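PDB 5I2A: diol-dehydratase from Roseburia inulinivorans, which probably dehydrates 1,2-propanediol by glycyl radical chemistry, without the help of vitamin B12. Local coordinates for residues Ser12-Arg17 with Arg69-Ile74; Ser261-Cys266 with Arg309-Glu314; Thr680-Asn683 with Gly687-Gln690. All coordinates share one frame; numbering follows the deposited sequence.

Contact 1: Ser12-Arg17 with Arg69-Ile74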
loop_
_atom_site.group_PDB
_atom_site.type_symbol
_atom_site.label_atom_id
_atom_site.label_comp_id
_atom_site.label_asym_id
_atom_site.label_seq_id
_atom_site.Cartn_x
_atom_site.Cartn_y
_atom_site.Cartn_z
ATOM N N SER A 12 14.188 -46.879 17.631
ATOM C CA SER A 12 15.478 -47.083 16.973
ATOM C C SER A 12 16.638 -46.435 17.732
ATOM O O SER A 12 16.472 -45.388 18.364
ATOM C CB SER A 12 15.430 -46.536 15.547
ATOM O OG SER A 12 16.727 -46.458 14.983
ATOM N N ASP A 13 17.816 -47.050 17.647
ATOM C CA ASP A 13 18.988 -46.552 18.361
ATOM C C ASP A 13 19.513 -45.263 17.729
ATOM O O ASP A 13 20.309 -44.543 18.333
ATOM C CB ASP A 13 20.100 -47.619 18.408
ATOM C CG ASP A 13 20.665 -47.960 17.030
ATOM O OD1 ASP A 13 19.892 -48.036 16.051
ATOM O OD2 ASP A 13 21.893 -48.156 16.930
ATOM N N ARG A 14 19.057 -44.976 16.515
ATOM C CA ARG A 14 19.402 -43.727 15.828
ATOM C C ARG A 14 18.951 -42.491 16.615
ATOM O O ARG A 14 19.651 -41.487 16.667
ATOM C CB ARG A 14 18.761 -43.704 14.431
ATOM C CG ARG A 14 19.112 -42.493 13.564
ATOM C CD ARG A 14 18.152 -42.382 12.382
ATOM N NE ARG A 14 17.917 -43.674 11.739
ATOM C CZ ARG A 14 18.584 -44.120 10.679
ATOM N NH1 ARG A 14 19.530 -43.376 10.121
ATOM N NH2 ARG A 14 18.305 -45.310 10.175
ATOM N N ILE A 15 17.777 -42.585 17.231
ATOM C CA ILE A 15 17.109 -41.413 17.795
ATOM C C ILE A 15 17.943 -40.689 18.853
ATOM O O ILE A 15 18.134 -39.486 18.774
ATOM C CB ILE A 15 15.735 -41.798 18.396
ATOM C CG1 ILE A 15 14.872 -42.472 17.327
ATOM C CG2 ILE A 15 15.034 -40.577 18.991
ATOM C CD1 ILE A 15 14.871 -41.774 15.965
ATOM N N LYS A 16 18.460 -41.416 19.830
ATOM C CA LYS A 16 19.261 -40.784 20.871
ATOM C C LYS A 16 20.503 -40.102 20.302
ATOM O O LYS A 16 20.929 -39.054 20.797
ATOM C CB LYS A 16 19.675 -41.805 21.936
ATOM C CG LYS A 16 20.547 -41.203 23.030
ATOM C CD LYS A 16 20.758 -42.181 24.178
ATOM C CE LYS A 16 21.266 -41.459 25.416
ATOM N NZ LYS A 16 22.610 -40.873 25.195
ATOM N N ARG A 17 21.084 -40.679 19.257
ATOM C CA ARG A 17 22.256 -40.054 18.655
ATOM C C ARG A 17 21.861 -38.771 17.910
ATOM O O ARG A 17 22.590 -37.782 17.944
ATOM C CB ARG A 17 22.982 -41.035 17.724
ATOM C CG ARG A 17 23.503 -42.304 18.466
ATOM C CD ARG A 17 24.520 -43.079 17.626
ATOM N NE ARG A 17 23.900 -43.713 16.472
ATOM C CZ ARG A 17 23.364 -44.929 16.485
ATOM N NH1 ARG A 17 23.386 -45.649 17.597
ATOM N NH2 ARG A 17 22.815 -45.432 15.387
ATOM N N ARG A 69 22.535 -33.811 8.446
ATOM C CA ARG A 69 23.195 -34.122 9.705
ATOM C C ARG A 69 23.385 -35.642 9.807
ATOM O O ARG A 69 22.675 -36.392 9.140
ATOM C CB ARG A 69 22.390 -33.569 10.895
ATOM C CG ARG A 69 21.943 -32.098 10.744
ATOM C CD ARG A 69 21.664 -31.488 12.113
ATOM N NE ARG A 69 21.111 -30.134 12.054
ATOM C CZ ARG A 69 21.820 -29.045 11.771
ATOM N NH1 ARG A 69 23.122 -29.132 11.487
ATOM N NH2 ARG A 69 21.224 -27.865 11.755
ATOM N N PRO A 70 24.359 -36.093 10.619
ATOM C CA PRO A 70 24.645 -37.531 10.705
ATOM C C PRO A 70 23.394 -38.355 11.003
ATOM O O PRO A 70 22.653 -38.031 11.933
ATOM C CB PRO A 70 25.658 -37.619 11.857
ATOM C CG PRO A 70 26.354 -36.284 11.831
ATOM C CD PRO A 70 25.268 -35.296 11.464
ATOM N N GLU A 71 23.140 -39.349 10.153
ATOM C CA GLU A 71 22.079 -40.340 10.341
ATOM C C GLU A 71 20.658 -39.827 10.098
ATOM O O GLU A 71 19.701 -40.577 10.274
ATOM C CB GLU A 71 22.153 -40.947 11.750
ATOM C CG GLU A 71 23.457 -41.698 12.035
ATOM C CD GLU A 71 23.371 -42.565 13.278
ATOM O OE1 GLU A 71 22.800 -43.664 13.195
ATOM O OE2 GLU A 71 23.864 -42.141 14.336
ATOM N N GLU A 72 20.509 -38.567 9.697
ATOM C CA GLU A 72 19.174 -38.047 9.406
ATOM C C GLU A 72 18.491 -38.884 8.332
ATOM O O GLU A 72 19.115 -39.260 7.347
ATOM C CB GLU A 72 19.241 -36.576 8.967
ATOM C CG GLU A 72 19.319 -35.597 10.119
ATOM C CD GLU A 72 19.188 -34.146 9.674
ATOM O OE1 GLU A 72 19.559 -33.844 8.517
ATOM O OE2 GLU A 72 18.737 -33.314 10.491
ATOM N N LEU A 73 17.222 -39.212 8.546
ATOM C CA LEU A 73 16.410 -39.798 7.484
ATOM C C LEU A 73 15.582 -38.701 6.803
ATOM O O LEU A 73 15.460 -38.669 5.578
ATOM C CB LEU A 73 15.496 -40.890 8.029
ATOM C CG LEU A 73 16.182 -42.152 8.591
ATOM C CD1 LEU A 73 15.153 -43.088 9.200
ATOM C CD2 LEU A 73 16.979 -42.874 7.504
ATOM N N ILE A 74 14.999 -37.826 7.619
ATOM C CA ILE A 74 14.302 -36.630 7.144
ATOM C C ILE A 74 15.288 -35.482 7.174
ATOM O O ILE A 74 15.901 -35.216 8.212
ATOM C CB ILE A 74 13.072 -36.285 8.023
ATOM C CG1 ILE A 74 12.115 -37.470 8.085
ATOM C CG2 ILE A 74 12.364 -35.005 7.517
ATOM C CD1 ILE A 74 11.529 -37.874 6.741
#
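Arg17 and Glu71 meet in a bidentate salt bridge, the arginine reaching from the first turns of a helix to a type II turn running from Arg69 to Glu72. From CB of Arg17, which lies 3.7 Å from Glu71 OE2, the chain runs past CG, a little farther from that oxygen, to CD, 3.5 Å from it. A bend there (chi3 -69°) presents the guanidinium edge to the carboxylate. Arg17 NE donates to Glu71 OE2 at 2.7 Å and Arg17 NH2 to Glu71 OE1 at 2.8 Å, both nearly straight, into syn lone pairs of a carboxylate 3° from coplanar. At the tip, Arg17 NH1 makes a salt bridge to Asp13 OD2 at 3.0 Å, so one long, flat cation joins two acids, a task suited to arginine. Arg14, three residues earlier, tilts NH1 toward the backbone O of Glu71 (2.8 Å), while Leu73 CG covers one guanidinium face 3.7 Å from its plane. Arg14 NE and NH2 form salt bridges to Glu314 and Glu243, so its positive charge is probably well balanced. Helix 14-22 and the loop after helix 49-63 thus join beside helix 309-323, which Leu73 also touches, while Ile74 packs on helix 262-279.

Contact 2: Ser261-Cys266 with Arg309-Glu314; sequences SFQEAC and REYAQE
Phe262 and Ala312 bring the first turns of two helices, 262-279 and 309-323, to within 7.3 Å between CA atoms. This is a helix-helix packing contact in the pyruvate formate lyase-like part of the chain, made close to the N-terminal end of each helix. Ser261 starts the first helix as its N-cap: the short hydroxyl side chain folds back and OG accepts from Glu264 N at 3.0 Å, replacing an acceptor that the helix itself lacks at this end.

The apolar half of the contact pairs a large side chain with a small one. With CG anti to the backbone N (chi1 -175°), the Phe262 ring leans out toward the second helix, where CE2 lies 3.8 Å from Ala312 CB. Because alanine carries only a methyl group, that ring edge also comes up to the main chain, CE2 standing 3.7 Å from Ala312 O, near the plane of the ring; the weakly positive hydrogens of an aromatic edge suit a carbonyl oxygen. Within its own helix, Cys266 SG lies over one face of the ring, 3.6 Å above it and toward the rim. Tyr298 of helix 295-303 adds an edge-to-face partner and also touches Ala312, so three helices meet around this ring.

The polar half uses two long side chains. Gln263 stretches out to a buried amide, and Tyr311, likewise turned anti (chi1 -172°), crosses the gap with its rigid ring to place a hydroxyl there. The amide and ring planes stand 53° apart. Tyr311 OH donates to Gln263 OE1 at 2.7 Å, coming from above the carbonyl plane of the amide.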
loop_
_atom_site.group_PDB
_atom_site.type_symbol
_atom_site.label_atom_id
_atom_site.label_comp_id
_atom_site.label_asym_id
_atom_site.label_seq_id
_atom_site.Cartn_x
_atom_site.Cartn_y
_atom_site.Cartn_z
ATOM N N SER A 261 4.724 -42.162 -0.859
ATOM C CA SER A 261 5.077 -43.067 0.226
ATOM C C SER A 261 4.982 -42.348 1.561
ATOM O O SER A 261 4.855 -41.121 1.595
ATOM C CB SER A 261 6.490 -43.618 0.036
ATOM O OG SER A 261 7.454 -42.610 0.261
ATOM N N PHE A 262 5.043 -43.099 2.660
ATOM C CA PHE A 262 4.976 -42.468 3.960
ATOM C C PHE A 262 6.221 -41.608 4.157
ATOM O O PHE A 262 6.127 -40.507 4.685
ATOM C CB PHE A 262 4.835 -43.489 5.093
ATOM C CG PHE A 262 4.633 -42.863 6.447
ATOM C CD1 PHE A 262 3.502 -42.103 6.712
ATOM C CD2 PHE A 262 5.573 -43.022 7.451
ATOM C CE1 PHE A 262 3.311 -41.517 7.960
ATOM C CE2 PHE A 262 5.389 -42.444 8.705
ATOM C CZ PHE A 262 4.253 -41.689 8.955
ATOM N N GLN A 263 7.384 -42.091 3.725
ATOM C CA GLN A 263 8.585 -41.285 3.896
ATOM C C GLN A 263 8.491 -39.999 3.047
ATOM O O GLN A 263 8.921 -38.932 3.487
ATOM C CB GLN A 263 9.856 -42.064 3.542
ATOM C CG GLN A 263 11.115 -41.187 3.624
ATOM C CD GLN A 263 12.410 -41.982 3.699
ATOM O OE1 GLN A 263 12.396 -43.206 3.763
ATOM N NE2 GLN A 263 13.539 -41.281 3.665
ATOM N N GLU A 264 7.934 -40.102 1.842
ATOM C CA GLU A 264 7.733 -38.912 1.004
ATOM C C GLU A 264 6.772 -37.923 1.682
ATOM O O GLU A 264 7.019 -36.721 1.669
ATOM C CB GLU A 264 7.221 -39.296 -0.380
ATOM C CG GLU A 264 8.341 -39.758 -1.306
ATOM C CD GLU A 264 7.906 -39.968 -2.752
ATOM O OE1 GLU A 264 6.753 -39.641 -3.116
ATOM O OE2 GLU A 264 8.746 -40.454 -3.532
ATOM N N ALA A 265 5.708 -38.436 2.292
ATOM C CA ALA A 265 4.779 -37.603 3.034
ATOM C C ALA A 265 5.492 -36.906 4.189
ATOM O O ALA A 265 5.305 -35.715 4.392
ATOM C CB ALA A 265 3.610 -38.422 3.544
ATOM N N CYS A 266 6.329 -37.642 4.919
ATOM C CA CYS A 266 7.079 -37.077 6.040
ATOM C C CYS A 266 8.044 -35.984 5.596
ATOM O O CYS A 266 8.146 -34.932 6.241
ATOM C CB CYS A 266 7.871 -38.165 6.778
ATOM S SG CYS A 266 6.850 -39.271 7.747
ATOM N N ARG A 309 5.583 -50.870 10.667
ATOM C CA ARG A 309 5.275 -50.000 11.790
ATOM C C ARG A 309 6.560 -49.438 12.406
ATOM O O ARG A 309 6.618 -48.276 12.815
ATOM C CB ARG A 309 4.458 -50.750 12.837
ATOM C CG ARG A 309 3.005 -50.965 12.418
ATOM C CD ARG A 309 2.254 -51.854 13.387
ATOM N NE ARG A 309 1.466 -51.089 14.351
ATOM C CZ ARG A 309 1.709 -51.085 15.652
ATOM N NH1 ARG A 309 2.708 -51.806 16.120
ATOM N NH2 ARG A 309 0.957 -50.377 16.482
ATOM N N GLU A 310 7.599 -50.257 12.442
ATOM C CA GLU A 310 8.839 -49.852 13.083
ATOM C C GLU A 310 9.502 -48.704 12.321
ATOM O O GLU A 310 10.028 -47.773 12.928
ATOM C CB GLU A 310 9.813 -51.036 13.202
ATOM C CG GLU A 310 9.467 -52.046 14.291
ATOM C CD GLU A 310 8.176 -52.785 13.998
ATOM O OE1 GLU A 310 7.375 -52.994 14.931
ATOM O OE2 GLU A 310 7.962 -53.141 12.826
ATOM N N TYR A 311 9.496 -48.782 10.997
ATOM C CA TYR A 311 10.141 -47.751 10.196
ATOM C C TYR A 311 9.313 -46.473 10.199
ATOM O O TYR A 311 9.867 -45.368 10.217
ATOM C CB TYR A 311 10.364 -48.221 8.760
ATOM C CG TYR A 311 11.204 -47.256 7.956
ATOM C CD1 TYR A 311 12.502 -46.945 8.348
ATOM C CD2 TYR A 311 10.704 -46.654 6.809
ATOM C CE1 TYR A 311 13.281 -46.071 7.618
ATOM C CE2 TYR A 311 11.477 -45.773 6.071
ATOM C CZ TYR A 311 12.760 -45.486 6.485
ATOM O OH TYR A 311 13.522 -44.607 5.768
ATOM N N ALA A 312 7.994 -46.635 10.180
ATOM C CA ALA A 312 7.086 -45.503 10.291
ATOM C C ALA A 312 7.326 -44.742 11.596
ATOM O O ALA A 312 7.377 -43.517 11.596
ATOM C CB ALA A 312 5.641 -45.959 10.204
ATOM N N GLN A 313 7.484 -45.476 12.696
ATOM C CA GLN A 313 7.744 -44.866 13.994
ATOM C C GLN A 313 9.087 -44.159 13.965
ATOM O O GLN A 313 9.232 -43.067 14.509
ATOM C CB GLN A 313 7.732 -45.902 15.122
ATOM C CG GLN A 313 7.869 -45.288 16.516
ATOM C CD GLN A 313 6.627 -44.486 16.918
ATOM O OE1 GLN A 313 5.514 -45.011 16.949
ATOM N NE2 GLN A 313 6.819 -43.205 17.209
ATOM N N GLU A 314 10.068 -44.784 13.324
ATOM C CA GLU A 314 11.391 -44.191 13.242
ATOM C C GLU A 314 11.342 -42.868 12.468
ATOM O O GLU A 314 11.986 -41.889 12.853
ATOM C CB GLU A 314 12.386 -45.149 12.579
ATOM C CG GLU A 314 13.831 -44.661 12.687
ATOM C CD GLU A 314 14.837 -45.646 12.094
ATOM O OE1 GLU A 314 14.434 -46.475 11.263
ATOM O OE2 GLU A 314 16.025 -45.574 12.450
#

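Contact 3: Thr680-Asn683 with Gly687-Gln690; sequences TFKN and GMYQ
Lys682 and Met688 sit opposite each other, CA to CA 4.4 Å, as the non-hydrogen-bonded pair of a single antiparallel bridge. Main-chain bonds frame it: Tyr689 N donates to Phe681 O at 2.9 Å, almost straight, and Asn683 N to Gly687 O, also 2.9 Å. Between them, CA-H groups of Lys682 and Met688 lean on the oxygens of Gly687 and Phe681.

A side chain supplies the third bond. The first torsion of Asn683 (chi1 61°) tucks its amide between its own N and carbonyl carbon, bringing OD1 to Gly687 N at 3.0 Å, where it is met from above the amide plane. OD1 also accepts from Arg685 N in an Asx turn, while ND2 donates to Thr551. Replacing this residue by a leucine would probably leave the amides of Gly687 and Arg685 without their acceptor and Thr551 without its donor, loosening the turn between the two segments.

Side-chain packing covers both faces. Lys682 and Met688 run side by side, CG against SD at 3.5 Å; on the other face Tyr689 CD1 packs on Phe681 CB at 3.8 Å. Two further contacts are to carbonyl oxygens: the flexible thioether doubles back to set Met688 CE 3.4 Å from Phe681 O, and the edge of the Tyr689 ring meets Lys682 O.

Phe681 and Lys682 touch Gly196 and Ala198 of the second subunit, respectively. Beyond the bridge, strand 688-689 pairs in parallel with strand 548-556 through backbone bonds to Thr551, and Tyr689 OH reaches Asn512 on helix 489-521, against which Phe681 also packs.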
loop_
_atom_site.group_PDB
_atom_site.type_symbol
_atom_site.label_atom_id
_atom_site.label_comp_id
_atom_site.label_asym_id
_atom_site.label_seq_id
_atom_site.Cartn_x
_atom_site.Cartn_y
_atom_site.Cartn_z
ATOM N N THR A 680 -15.529 -6.576 20.363
ATOM C CA THR A 680 -16.161 -5.522 19.571
ATOM C C THR A 680 -15.185 -4.817 18.620
ATOM O O THR A 680 -15.615 -4.072 17.765
ATOM C CB THR A 680 -16.817 -4.430 20.470
ATOM O OG1 THR A 680 -15.797 -3.629 21.076
ATOM C CG2 THR A 680 -17.692 -5.055 21.577
ATOM N N PHE A 681 -13.878 -5.020 18.780
ATOM C CA PHE A 681 -12.903 -4.295 17.950
ATOM C C PHE A 681 -12.559 -5.047 16.672
ATOM O O PHE A 681 -12.674 -6.266 16.621
ATOM C CB PHE A 681 -11.614 -4.005 18.750
ATOM C CG PHE A 681 -11.814 -2.991 19.837
ATOM C CD1 PHE A 681 -11.817 -1.634 19.542
ATOM C CD2 PHE A 681 -12.040 -3.390 21.140
ATOM C CE1 PHE A 681 -12.031 -0.698 20.534
ATOM C CE2 PHE A 681 -12.244 -2.459 22.139
ATOM C CZ PHE A 681 -12.246 -1.113 21.840
ATOM N N LYS A 682 -12.128 -4.312 15.648
ATOM C CA LYS A 682 -11.842 -4.890 14.342
ATOM C C LYS A 682 -10.414 -4.611 13.922
ATOM O O LYS A 682 -9.790 -3.678 14.412
ATOM C CB LYS A 682 -12.806 -4.346 13.288
ATOM C CG LYS A 682 -14.266 -4.531 13.646
ATOM C CD LYS A 682 -15.166 -3.852 12.630
ATOM C CE LYS A 682 -16.626 -3.896 13.064
ATOM N NZ LYS A 682 -17.521 -3.220 12.077
ATOM N N ASN A 683 -9.899 -5.416 13.002
ATOM C CA ASN A 683 -8.525 -5.253 12.551
ATOM C C ASN A 683 -8.511 -4.887 11.073
ATOM O O ASN A 683 -9.547 -4.975 10.422
ATOM C CB ASN A 683 -7.703 -6.531 12.840
ATOM C CG ASN A 683 -8.229 -7.764 12.122
ATOM O OD1 ASN A 683 -8.562 -7.720 10.943
ATOM N ND2 ASN A 683 -8.294 -8.893 12.850
ATOM N N GLY A 687 -11.317 -8.548 10.014
ATOM C CA GLY A 687 -11.799 -9.468 11.025
ATOM C C GLY A 687 -11.940 -8.837 12.406
ATOM O O GLY A 687 -11.796 -7.626 12.571
ATOM N N MET A 688 -12.234 -9.673 13.391
ATOM C CA MET A 688 -12.529 -9.226 14.742
ATOM C C MET A 688 -11.411 -9.597 15.706
ATOM O O MET A 688 -10.705 -10.594 15.520
ATOM C CB MET A 688 -13.838 -9.838 15.247
ATOM C CG MET A 688 -15.066 -9.591 14.347
ATOM S SD MET A 688 -15.472 -7.831 14.134
ATOM C CE MET A 688 -15.792 -7.323 15.837
ATOM N N TYR A 689 -11.283 -8.805 16.753
ATOM C CA TYR A 689 -10.499 -9.200 17.899
ATOM C C TYR A 689 -11.238 -10.288 18.687
ATOM O O TYR A 689 -12.467 -10.360 18.674
ATOM C CB TYR A 689 -10.220 -7.992 18.792
ATOM C CG TYR A 689 -9.053 -7.166 18.320
ATOM C CD1 TYR A 689 -9.124 -6.418 17.143
ATOM C CD2 TYR A 689 -7.876 -7.137 19.047
ATOM C CE1 TYR A 689 -8.038 -5.678 16.704
ATOM C CE2 TYR A 689 -6.801 -6.386 18.630
ATOM C CZ TYR A 689 -6.874 -5.672 17.458
ATOM O OH TYR A 689 -5.782 -4.941 17.054
ATOM N N GLN A 690 -10.471 -11.130 19.358
ATOM C CA GLN A 690 -11.013 -12.091 20.304
ATOM C C GLN A 690 -9.967 -12.312 21.397
ATOM O O GLN A 690 -8.803 -12.601 21.103
ATOM C CB GLN A 690 -11.392 -13.412 19.615
ATOM C CG GLN A 690 -10.436 -13.885 18.535
ATOM C CD GLN A 690 -10.748 -15.299 18.031
ATOM O OE1 GLN A 690 -11.860 -15.806 18.204
ATOM N NE2 GLN A 690 -9.745 -15.956 17.454
#

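From the N terminus, contact 1 comes first, closing a loop of 51 mostly helical residues and setting the start of helix 14-22 against the loop after helix 49-63. Contact 2 closes 42 residues, joining helix 262-279 to helix 309-323. Contact 3 closes a turn of three residues, between the loop after helix 661-678 and strand 688-689. All are in series; none nests or crosses. Contacts 1 and 2 nevertheless touch: Glu314 makes a salt bridge to Arg14 and probably a hydrogen bond to Ser12, and Ile74 packs on Cys266. Contact 3 stands apart, its centre about 46 Å from that of contact 1 and across the chain's centre, where it joins the strand 548-556 sheet to the subunit interface.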